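Local coordinates for methyltransferase FkbM (Methylobacillus flagellatus KT, PDB 2PY6), which probably acts as a methyltransferase of the FkbM family, transferring a methyl group by means of a Rossmann-like domain, at residues F36-A40 with N41-V45; A146-F150 with G151-N155; Q269-L272 with R273-T276; T278-A281 with S282-V286. All coordinates share one frame; numbering follows the deposited sequence.

Contact 1. Residues F36-A40 with N41-V45; sequences FGIPA and NVREV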
loop_
_atom_site.group_PDB
_atom_site.type_symbol
_atom_site.label_atom_id
_atom_site.label_comp_id
_atom_site.label_asym_id
_atom_site.label_seq_id
_atom_site.Cartn_x
_atom_site.Cartn_y
_atom_site.Cartn_z
ATOM N N PHE A 36 5.112 42.750 -0.813
ATOM C CA PHE A 36 3.682 42.591 -0.953
ATOM C C PHE A 36 3.371 41.123 -0.967
ATOM O O PHE A 36 4.045 40.344 -1.649
ATOM C CB PHE A 36 3.150 43.185 -2.256
ATOM C CG PHE A 36 1.673 42.838 -2.505
ATOM C CD1 PHE A 36 0.657 43.428 -1.740
ATOM C CD2 PHE A 36 1.310 41.936 -3.482
ATOM C CE1 PHE A 36 -0.665 43.131 -1.947
ATOM C CE2 PHE A 36 0.002 41.645 -3.709
ATOM C CZ PHE A 36 -1.009 42.234 -2.936
ATOM N N GLY A 37 2.365 40.718 -0.225
ATOM C CA GLY A 37 2.005 39.297 -0.219
ATOM C C GLY A 37 2.731 38.462 0.837
ATOM O O GLY A 37 2.434 37.252 0.986
ATOM N N ILE A 38 3.688 39.068 1.551
ATOM C CA ILE A 38 4.401 38.371 2.598
ATOM C C ILE A 38 3.705 38.669 3.954
ATOM O O ILE A 38 3.409 39.808 4.255
ATOM C CB ILE A 38 5.897 38.765 2.626
ATOM C CG1 ILE A 38 6.523 38.540 1.238
ATOM C CG2 ILE A 38 6.649 37.998 3.715
ATOM C CD1 ILE A 38 6.336 37.114 0.670
ATOM N N PRO A 39 3.399 37.626 4.751
ATOM C CA PRO A 39 2.753 37.880 6.055
ATOM C C PRO A 39 3.547 38.831 6.940
ATOM O O PRO A 39 4.757 38.695 7.049
ATOM C CB PRO A 39 2.666 36.491 6.685
ATOM C CG PRO A 39 2.730 35.554 5.535
ATOM C CD PRO A 39 3.611 36.191 4.519
ATOM N N ALA A 40 2.848 39.798 7.533
ATOM C CA ALA A 40 3.451 40.850 8.359
ATOM C C ALA A 40 4.408 40.338 9.434
ATOM O O ALA A 40 5.451 40.927 9.659
ATOM C CB ALA A 40 2.337 41.680 9.033
ATOM N N ASN A 41 4.040 39.249 10.106
ATOM C CA ASN A 41 4.862 38.716 11.183
ATOM C C ASN A 41 6.184 38.157 10.668
ATOM O O ASN A 41 7.211 38.235 11.370
ATOM C CB ASN A 41 4.086 37.704 12.049
ATOM C CG ASN A 41 3.543 36.509 11.267
ATOM O OD1 ASN A 41 3.555 36.468 10.025
ATOM N ND2 ASN A 41 3.034 35.521 12.013
ATOM N N VAL A 42 6.171 37.637 9.436
ATOM C CA VAL A 42 7.404 37.166 8.810
ATOM C C VAL A 42 8.238 38.357 8.364
ATOM O O VAL A 42 9.463 38.348 8.530
ATOM C CB VAL A 42 7.131 36.278 7.610
ATOM C CG1 VAL A 42 8.449 35.906 6.916
ATOM C CG2 VAL A 42 6.349 35.031 8.029
ATOM N N ARG A 43 7.594 39.365 7.763
ATOM C CA ARG A 43 8.333 40.556 7.333
ATOM C C ARG A 43 9.083 41.185 8.486
ATOM O O ARG A 43 10.224 41.622 8.313
ATOM C CB ARG A 43 7.403 41.611 6.748
ATOM C CG ARG A 43 6.765 41.198 5.470
ATOM C CD ARG A 43 5.801 42.182 4.951
ATOM N NE ARG A 43 6.458 43.418 4.585
ATOM C CZ ARG A 43 5.937 44.324 3.761
ATOM N NH1 ARG A 43 4.786 44.116 3.172
ATOM N NH2 ARG A 43 6.601 45.441 3.507
ATOM N N GLU A 44 8.439 41.260 9.650
ATOM C CA GLU A 44 9.091 41.876 10.808
ATOM C C GLU A 44 10.269 41.045 11.319
ATOM O O GLU A 44 11.245 41.607 11.779
ATOM C CB GLU A 44 8.108 42.278 11.914
ATOM C CG GLU A 44 7.658 41.231 12.906
ATOM C CD GLU A 44 6.869 41.859 14.065
ATOM O OE1 GLU A 44 6.024 42.756 13.793
ATOM O OE2 GLU A 44 7.108 41.470 15.236
ATOM N N VAL A 45 10.195 39.721 11.226
ATOM C CA VAL A 45 11.352 38.894 11.592
ATOM C C VAL A 45 12.501 39.133 10.592
ATOM O O VAL A 45 13.648 39.442 11.004
ATOM C CB VAL A 45 11.021 37.389 11.670
ATOM C CG1 VAL A 45 12.290 36.580 11.914
ATOM C CG2 VAL A 45 10.035 37.105 12.785
HETATM O O HOH W 1 2.841 42.254 3.446
#
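Phe36 comes near Arg43 through its backbone, its N lying 4.2 Å from NH1 of Arg43, while its ring packs against helix 19-32. Two residues on, Ile38 makes the fuller contact. Its CG2 lies 3.7 Å from CG of Arg43, and the arginine methylenes pass across the isoleucine branch. The Ile38 carbonyl O is bound by a water at 2.6 Å, and the same water accepts in the guanidinium plane from NH1 of Arg43 at 2.7 Å. A bend in the arginine chain (chi3 65°) brings NH1 back to this water, and a salt bridge to Asp33 holds the same nitrogen. A leucine in place of Arg43 would probably leave the Asp33 carboxylate without its charged mate and the water with one partner fewer. Pro39 is the N-cap residue. Its carbonyl O takes a nearly straight bond from Arg43 N (3.0 Å, N-H...O 164°) and a weak one from Val42 N, so one oxygen serves two amides of the first turn. The proline CB also touches OD1 of Asn41 at 3.5 Å. Ala40 carries the pattern forward, its O accepting from Glu44 N at 3.0 Å. The stretch is thus a worked example of a helix start, where an irregular loop turns into helix 40-49. Ile38, Pro39 and Val42 press on Leu141 of strand 140-142, Ile38 also meets helix 143-149, and Phe36 packs on Ala26, Ala29 and Leu30 of helix 19-32.

Contact 2. Residues A146-F150 with G151-N155; sequences AVRAF and GLQGN
The amide of Gln153 and the guanidinium of Arg148 lie nearly coplanar, their planes only 13° apart, although the two side chains cross at a slant. NE2 of Gln153 sits 3.7 Å from CA of Arg148. Both residues reach Asp162, Arg148 by a salt bridge and Gln153 by a hydrogen bond, and Arg148 also donates to the carbonyl of Leu198. The backbone beneath them is a Schellman motif closing helix 143-149. Leu152 N donates to Val147 O at 2.9 Å, almost straight at 169°, and inside this bond Gly151 N makes a weak one to Arg148 O. Gly151 supplies the positive phi with which the chain reverses. The apolar contact expected of the motif joins CG1 of Val147 to CB of Leu152 at 4.3 Å, while CG of Leu152 rests near CB of Phe150, whose ring leads off toward Pro75 and Ile46. A type II turn, Leu152 to Asn155, follows directly. A bend at chi2 (91°) folds the Gln153 amide back over the helix end, where one water donates to Arg148 O at 2.6 Å and accepts from Gln153 NE2 at 2.7 Å.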
loop_
_atom_site.group_PDB
_atom_site.type_symbol
_atom_site.label_atom_id
_atom_site.label_comp_id
_atom_site.label_asym_id
_atom_site.label_seq_id
_atom_site.Cartn_x
_atom_site.Cartn_y
_atom_site.Cartn_z
ATOM N N ALA A 146 8.085 32.269 0.363
ATOM C CA ALA A 146 9.493 32.123 0.728
ATOM C C ALA A 146 10.404 32.734 -0.356
ATOM O O ALA A 146 11.325 33.495 -0.040
ATOM C CB ALA A 146 9.859 30.654 0.908
ATOM N N VAL A 147 10.161 32.371 -1.624
ATOM C CA VAL A 147 10.968 32.880 -2.752
ATOM C C VAL A 147 10.996 34.417 -2.764
ATOM O O VAL A 147 12.047 35.008 -2.909
ATOM C CB VAL A 147 10.504 32.316 -4.094
ATOM C CG1 VAL A 147 11.199 33.014 -5.269
ATOM C CG2 VAL A 147 10.768 30.814 -4.150
ATOM N N ARG A 148 9.843 35.046 -2.544
ATOM C CA ARG A 148 9.744 36.483 -2.545
ATOM C C ARG A 148 10.319 37.133 -1.300
ATOM O O ARG A 148 10.997 38.147 -1.398
ATOM C CB ARG A 148 8.277 36.904 -2.726
ATOM C CG ARG A 148 8.059 38.448 -2.751
ATOM C CD ARG A 148 6.597 38.759 -3.075
ATOM N NE ARG A 148 6.282 38.438 -4.458
ATOM C CZ ARG A 148 5.061 38.514 -4.975
ATOM N NH1 ARG A 148 4.056 38.941 -4.235
ATOM N NH2 ARG A 148 4.856 38.217 -6.255
ATOM N N ALA A 149 10.059 36.547 -0.131
ATOM C CA ALA A 149 10.473 37.144 1.146
ATOM C C ALA A 149 11.967 37.133 1.384
ATOM O O ALA A 149 12.482 37.997 2.061
ATOM C CB ALA A 149 9.752 36.470 2.320
ATOM N N PHE A 150 12.643 36.128 0.835
ATOM C CA PHE A 150 14.082 35.966 0.968
ATOM C C PHE A 150 14.867 36.391 -0.258
ATOM O O PHE A 150 16.057 36.193 -0.281
ATOM C CB PHE A 150 14.392 34.503 1.343
ATOM C CG PHE A 150 13.965 34.151 2.748
ATOM C CD1 PHE A 150 14.585 34.752 3.827
ATOM C CD2 PHE A 150 12.924 33.263 2.983
ATOM C CE1 PHE A 150 14.203 34.463 5.117
ATOM C CE2 PHE A 150 12.518 32.986 4.272
ATOM C CZ PHE A 150 13.160 33.584 5.337
ATOM N N GLY A 151 14.201 36.990 -1.245
ATOM C CA GLY A 151 14.823 37.490 -2.465
ATOM C C GLY A 151 15.543 36.420 -3.266
ATOM O O GLY A 151 16.700 36.606 -3.658
ATOM N N LEU A 152 14.881 35.287 -3.495
ATOM C CA LEU A 152 15.500 34.161 -4.209
ATOM C C LEU A 152 15.152 34.111 -5.697
ATOM O O LEU A 152 15.428 33.124 -6.366
ATOM C CB LEU A 152 15.109 32.851 -3.527
ATOM C CG LEU A 152 15.587 32.661 -2.083
ATOM C CD1 LEU A 152 14.957 31.417 -1.477
ATOM C CD2 LEU A 152 17.101 32.602 -2.026
ATOM N N GLN A 153 14.549 35.169 -6.221
ATOM C CA GLN A 153 14.222 35.233 -7.638
ATOM C C GLN A 153 15.508 35.042 -8.461
ATOM O O GLN A 153 16.539 35.681 -8.171
ATOM C CB GLN A 153 13.580 36.564 -7.975
ATOM C CG GLN A 153 12.234 36.835 -7.317
ATOM C CD GLN A 153 12.276 37.552 -5.977
ATOM O OE1 GLN A 153 13.324 37.677 -5.354
ATOM N NE2 GLN A 153 11.122 38.060 -5.545
ATOM N N GLY A 154 15.462 34.142 -9.445
ATOM C CA GLY A 154 16.624 33.794 -10.262
ATOM C C GLY A 154 17.536 32.691 -9.724
ATOM O O GLY A 154 18.348 32.133 -10.469
ATOM N N ASN A 155 17.426 32.369 -8.436
ATOM C CA ASN A 155 18.252 31.317 -7.807
ATOM C C ASN A 155 17.504 30.016 -7.537
ATOM O O ASN A 155 18.054 29.089 -6.928
ATOM C CB ASN A 155 18.899 31.856 -6.533
ATOM C CG ASN A 155 19.885 32.939 -6.834
ATOM O OD1 ASN A 155 19.599 34.117 -6.632
ATOM N ND2 ASN A 155 21.019 32.558 -7.425
HETATM O O HOH W 2 11.471 39.684 -3.456
#

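Contact 3. Residues Q269-L272 with R273-T276; sequences QNVL and RRYT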
loop_
_atom_site.group_PDB
_atom_site.type_symbol
_atom_site.label_atom_id
_atom_site.label_comp_id
_atom_site.label_asym_id
_atom_site.label_seq_id
_atom_site.Cartn_x
_atom_site.Cartn_y
_atom_site.Cartn_z
ATOM N N GLN A 269 6.693 2.970 -26.695
ATOM C CA GLN A 269 6.657 1.673 -27.373
ATOM C C GLN A 269 5.757 0.696 -26.588
ATOM O O GLN A 269 5.122 -0.171 -27.180
ATOM C CB GLN A 269 8.059 1.111 -27.601
ATOM C CG GLN A 269 8.858 1.907 -28.605
ATOM C CD GLN A 269 8.243 1.879 -29.990
ATOM O OE1 GLN A 269 8.054 0.816 -30.564
ATOM N NE2 GLN A 269 7.962 3.053 -30.545
ATOM N N ASN A 270 5.710 0.853 -25.263
ATOM C CA ASN A 270 4.826 0.053 -24.414
ATOM C C ASN A 270 3.369 0.476 -24.648
ATOM O O ASN A 270 2.472 -0.362 -24.754
ATOM C CB ASN A 270 5.122 0.255 -22.931
ATOM C CG ASN A 270 6.515 -0.167 -22.521
ATOM O OD1 ASN A 270 7.163 -1.027 -23.134
ATOM N ND2 ASN A 270 6.961 0.410 -21.423
ATOM N N VAL A 271 3.150 1.784 -24.709
ATOM C CA VAL A 271 1.823 2.329 -25.008
ATOM C C VAL A 271 1.342 1.837 -26.371
ATOM O O VAL A 271 0.195 1.426 -26.502
ATOM C CB VAL A 271 1.833 3.883 -24.972
ATOM C CG1 VAL A 271 0.503 4.482 -25.527
ATOM C CG2 VAL A 271 2.106 4.368 -23.560
ATOM N N LEU A 272 2.205 1.842 -27.393
ATOM C CA LEU A 272 1.772 1.373 -28.719
ATOM C C LEU A 272 1.356 -0.127 -28.695
ATOM O O LEU A 272 0.454 -0.540 -29.447
ATOM C CB LEU A 272 2.834 1.590 -29.807
ATOM C CG LEU A 272 3.378 2.985 -30.195
ATOM C CD1 LEU A 272 4.253 2.828 -31.458
ATOM C CD2 LEU A 272 2.315 4.033 -30.432
ATOM N N ARG A 273 2.022 -0.924 -27.856
ATOM C CA ARG A 273 1.708 -2.354 -27.736
ATOM C C ARG A 273 0.358 -2.600 -27.085
ATOM O O ARG A 273 -0.228 -3.640 -27.296
ATOM C CB ARG A 273 2.756 -3.129 -26.929
ATOM C CG ARG A 273 4.016 -3.426 -27.655
ATOM C CD ARG A 273 5.061 -4.129 -26.754
ATOM N NE ARG A 273 6.386 -3.787 -27.256
ATOM C CZ ARG A 273 7.262 -2.968 -26.682
ATOM N NH1 ARG A 273 7.065 -2.418 -25.506
ATOM N NH2 ARG A 273 8.410 -2.735 -27.291
ATOM N N ARG A 274 -0.139 -1.679 -26.269
ATOM C CA ARG A 274 -1.436 -1.930 -25.682
ATOM C C ARG A 274 -2.558 -1.764 -26.717
ATOM O O ARG A 274 -3.659 -2.241 -26.507
ATOM C CB ARG A 274 -1.653 -1.185 -24.346
ATOM C CG ARG A 274 -1.758 0.268 -24.354
ATOM C CD ARG A 274 -2.098 0.786 -22.931
ATOM N NE ARG A 274 -0.934 0.707 -22.050
ATOM C CZ ARG A 274 -0.253 1.749 -21.550
ATOM N NH1 ARG A 274 -0.627 3.009 -21.763
ATOM N NH2 ARG A 274 0.812 1.523 -20.778
ATOM N N TYR A 275 -2.248 -1.199 -27.886
ATOM C CA TYR A 275 -3.237 -0.974 -28.926
ATOM C C TYR A 275 -3.002 -1.746 -30.183
ATOM O O TYR A 275 -3.710 -1.550 -31.149
ATOM C CB TYR A 275 -3.266 0.503 -29.263
ATOM C CG TYR A 275 -3.566 1.363 -28.069
ATOM C CD1 TYR A 275 -4.765 1.238 -27.386
ATOM C CD2 TYR A 275 -2.675 2.336 -27.652
ATOM C CE1 TYR A 275 -5.052 2.041 -26.273
ATOM C CE2 TYR A 275 -2.949 3.150 -26.557
ATOM C CZ TYR A 275 -4.134 3.009 -25.870
ATOM O OH TYR A 275 -4.396 3.834 -24.788
ATOM N N THR A 276 -2.071 -2.692 -30.142
ATOM C CA THR A 276 -1.696 -3.437 -31.323
ATOM C C THR A 276 -2.856 -4.158 -32.079
ATOM O O THR A 276 -2.844 -4.239 -33.290
ATOM C CB THR A 276 -0.475 -4.371 -31.022
ATOM O OG1 THR A 276 -0.182 -5.134 -32.187
ATOM C CG2 THR A 276 -0.755 -5.351 -29.920
#
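Val271 O is approached by two residues at once: Arg274 N donates to it at 3.1 Å, and CD2 of the Tyr275 ring lies 3.2 Å away. This is the fraying C-terminal turn of helix 262-274, the helix of a beta-alpha-beta unit in the Rossmann-like domain. Arg274 N shares itself weakly with Asn270 O, and Tyr275 N turns to Leu272 O, so bonds to the fourth residue back give way to bonds to the third. Arg273 runs back along the helix, extended from CG to NE, and Gln269 O lies over one face of its guanidinium, 3.3 Å above the plane and offset toward the rim. Its NH1 comes to 2.8 Å from OD1 of Asn270 and bonds to the carbonyl of Gly90 of the second subunit. An alanine in place of Arg273 would remove the guanidinium and is likely to leave the Gly90 carbonyl of the second subunit without this donor. Arg274 bends at chi3 (74°), which carries its guanidinium face over CA of Val271 and brings NH1 within 3.5 Å of Val271 CG2; NH2 bonds to Ser89 O of the second subunit. Val271 and Tyr275 run alongside each other, with CG1 of Val271 3.8 Å from CE2 of Tyr275.

Contact 4. Residues T278-A281 with S282-V286; sequences TNFA and SRITV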
loop_
_atom_site.group_PDB
_atom_site.type_symbol
_atom_site.label_atom_id
_atom_site.label_comp_id
_atom_site.label_asym_id
_atom_site.label_seq_id
_atom_site.Cartn_x
_atom_site.Cartn_y
_atom_site.Cartn_z
ATOM N N THR A 278 -6.069 -3.142 -32.037
ATOM C CA THR A 278 -7.182 -2.218 -32.316
ATOM C C THR A 278 -7.216 -1.945 -33.815
ATOM O O THR A 278 -6.237 -2.226 -34.511
ATOM C CB THR A 278 -7.025 -0.879 -31.584
ATOM O OG1 THR A 278 -5.908 -0.143 -32.128
ATOM C CG2 THR A 278 -6.844 -1.085 -30.074
ATOM N N ASN A 279 -8.319 -1.409 -34.338
ATOM C CA ASN A 279 -8.334 -1.077 -35.787
ATOM C C ASN A 279 -7.653 0.272 -36.120
ATOM O O ASN A 279 -7.541 0.612 -37.287
ATOM C CB ASN A 279 -9.743 -1.175 -36.401
ATOM C CG ASN A 279 -10.688 -0.105 -35.882
ATOM O OD1 ASN A 279 -10.353 0.660 -34.969
ATOM N ND2 ASN A 279 -11.886 -0.049 -36.457
ATOM N N PHE A 280 -7.191 1.008 -35.100
ATOM C CA PHE A 280 -6.512 2.318 -35.253
ATOM C C PHE A 280 -4.994 2.327 -34.996
ATOM O O PHE A 280 -4.367 3.374 -35.085
ATOM C CB PHE A 280 -7.174 3.401 -34.370
ATOM C CG PHE A 280 -7.164 3.099 -32.868
ATOM C CD1 PHE A 280 -6.012 3.249 -32.099
ATOM C CD2 PHE A 280 -8.326 2.728 -32.219
ATOM C CE1 PHE A 280 -6.025 3.006 -30.733
ATOM C CE2 PHE A 280 -8.335 2.478 -30.849
ATOM C CZ PHE A 280 -7.192 2.629 -30.112
ATOM N N ALA A 281 -4.407 1.177 -34.687
ATOM C CA ALA A 281 -2.957 1.059 -34.448
ATOM C C ALA A 281 -2.087 1.588 -35.591
ATOM O O ALA A 281 -1.017 2.178 -35.359
ATOM C CB ALA A 281 -2.608 -0.393 -34.186
ATOM N N SER A 282 -2.545 1.371 -36.822
ATOM C CA SER A 282 -1.799 1.751 -38.024
ATOM C C SER A 282 -1.845 3.239 -38.291
ATOM O O SER A 282 -1.068 3.739 -39.087
ATOM C CB SER A 282 -2.341 1.001 -39.251
ATOM O OG SER A 282 -3.741 1.236 -39.461
ATOM N N ARG A 283 -2.745 3.943 -37.617
ATOM C CA ARG A 283 -2.921 5.379 -37.794
ATOM C C ARG A 283 -2.052 6.215 -36.861
ATOM O O ARG A 283 -2.060 7.432 -36.954
ATOM C CB ARG A 283 -4.383 5.749 -37.577
ATOM C CG ARG A 283 -5.325 5.074 -38.523
ATOM C CD ARG A 283 -6.746 5.157 -38.020
ATOM N NE ARG A 283 -7.653 4.382 -38.863
ATOM C CZ ARG A 283 -8.915 4.072 -38.562
ATOM N NH1 ARG A 283 -9.478 4.441 -37.405
ATOM N NH2 ARG A 283 -9.623 3.360 -39.432
ATOM N N ILE A 284 -1.287 5.557 -35.995
ATOM C CA ILE A 284 -0.463 6.240 -35.026
ATOM C C ILE A 284 0.988 6.070 -35.374
ATOM O O ILE A 284 1.423 4.945 -35.579
ATOM C CB ILE A 284 -0.630 5.615 -33.574
ATOM C CG1 ILE A 284 -2.069 5.713 -33.063
ATOM C CG2 ILE A 284 0.252 6.306 -32.591
ATOM C CD1 ILE A 284 -2.434 4.590 -32.085
ATOM N N THR A 285 1.740 7.172 -35.420
ATOM C CA THR A 285 3.201 7.104 -35.566
ATOM C C THR A 285 3.898 7.906 -34.473
ATOM O O THR A 285 3.381 8.908 -33.956
ATOM C CB THR A 285 3.716 7.594 -36.919
ATOM O OG1 THR A 285 3.163 8.879 -37.185
ATOM C CG2 THR A 285 3.360 6.607 -38.035
ATOM N N VAL A 286 5.091 7.461 -34.137
ATOM C CA VAL A 286 5.927 8.107 -33.132
ATOM C C VAL A 286 7.156 8.709 -33.819
ATOM O O VAL A 286 7.784 8.071 -34.660
ATOM C CB VAL A 286 6.359 7.114 -32.052
ATOM C CG1 VAL A 286 7.268 7.834 -30.995
ATOM C CG2 VAL A 286 5.116 6.450 -31.403
HETATM O O HOH W 3 -4.754 -0.938 -37.396
HETATM O O HOH W 4 -11.306 2.945 -35.016
HETATM O O HOH W 5 -6.407 1.439 -39.737
#
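Phe280 and Ile284 run alongside each other in the same direction, the isoleucine meeting the aromatic ring at its edge: CD1 of Ile284 lies in the ring plane, 3.8 Å from CD1 of Phe280. One face of that ring is covered from within the loop, since OG1 of Thr278 stands 3.3 Å above its centre. CG of Phe280 sits between the backbone N and the carbonyl carbon (chi1 60°), and this rotation brings the ring beneath the threonine, whose OG1 accepts a weak bond from Phe280 N and is itself hydrogen-bonded to Tyr275 O. Arg283 is set quite differently. Its chain is extended from CG to NE and doubles back along the loop, so that Asn279 O lies 3.9 Å above the centre of the guanidinium, while NH1 approaches CB of Phe280 at 3.9 Å. Underneath, Arg283 N donates to Phe280 O at 3.1 Å from well above the carbonyl plane, 59° out of it, and Ile284 N makes a weak bond to Ala281 O. These bonds form a short 3-10 turn that delivers the chain into strand 284-287, the outermost strand, within this chain, of a seven-stranded sheet whose 3-2-1-4-5-7-6 order is that of class I methyltransferases. Phe280 and Ile284 face helix 239-248, touching Ile245 and Leu241 respectively, and Phe280 also packs on Gln131 of the third subunit. Water fills in around the polar atoms on the turn: one molecule donates to Asn279 O at 2.8 Å and hydrogen-bonds to Ser282 OG at 2.7 Å.

How the contacts relate
The four contacts follow one another along the chain as two pairs on opposite sides of its centre. Contacts 1 and 2, with centres about 14 Å apart, belong to the six-stranded sheet region: the loop leading into helix 40-49 meets helix 143-149 there, Ile38 against Ala149, and Phe36 O probably accepts a bond from Arg148. Contacts 3 and 4, about 9 Å apart between centres, are the end of helix 262-274 and the start of strand 284-287, consecutive pieces of the methyltransferase domain, joined by Leu272 against Ile284 and Val286. About 44 to 56 Å separates centres between the pairs, so each pair lies in a different sheet-centred part of the chain and does not touch the other.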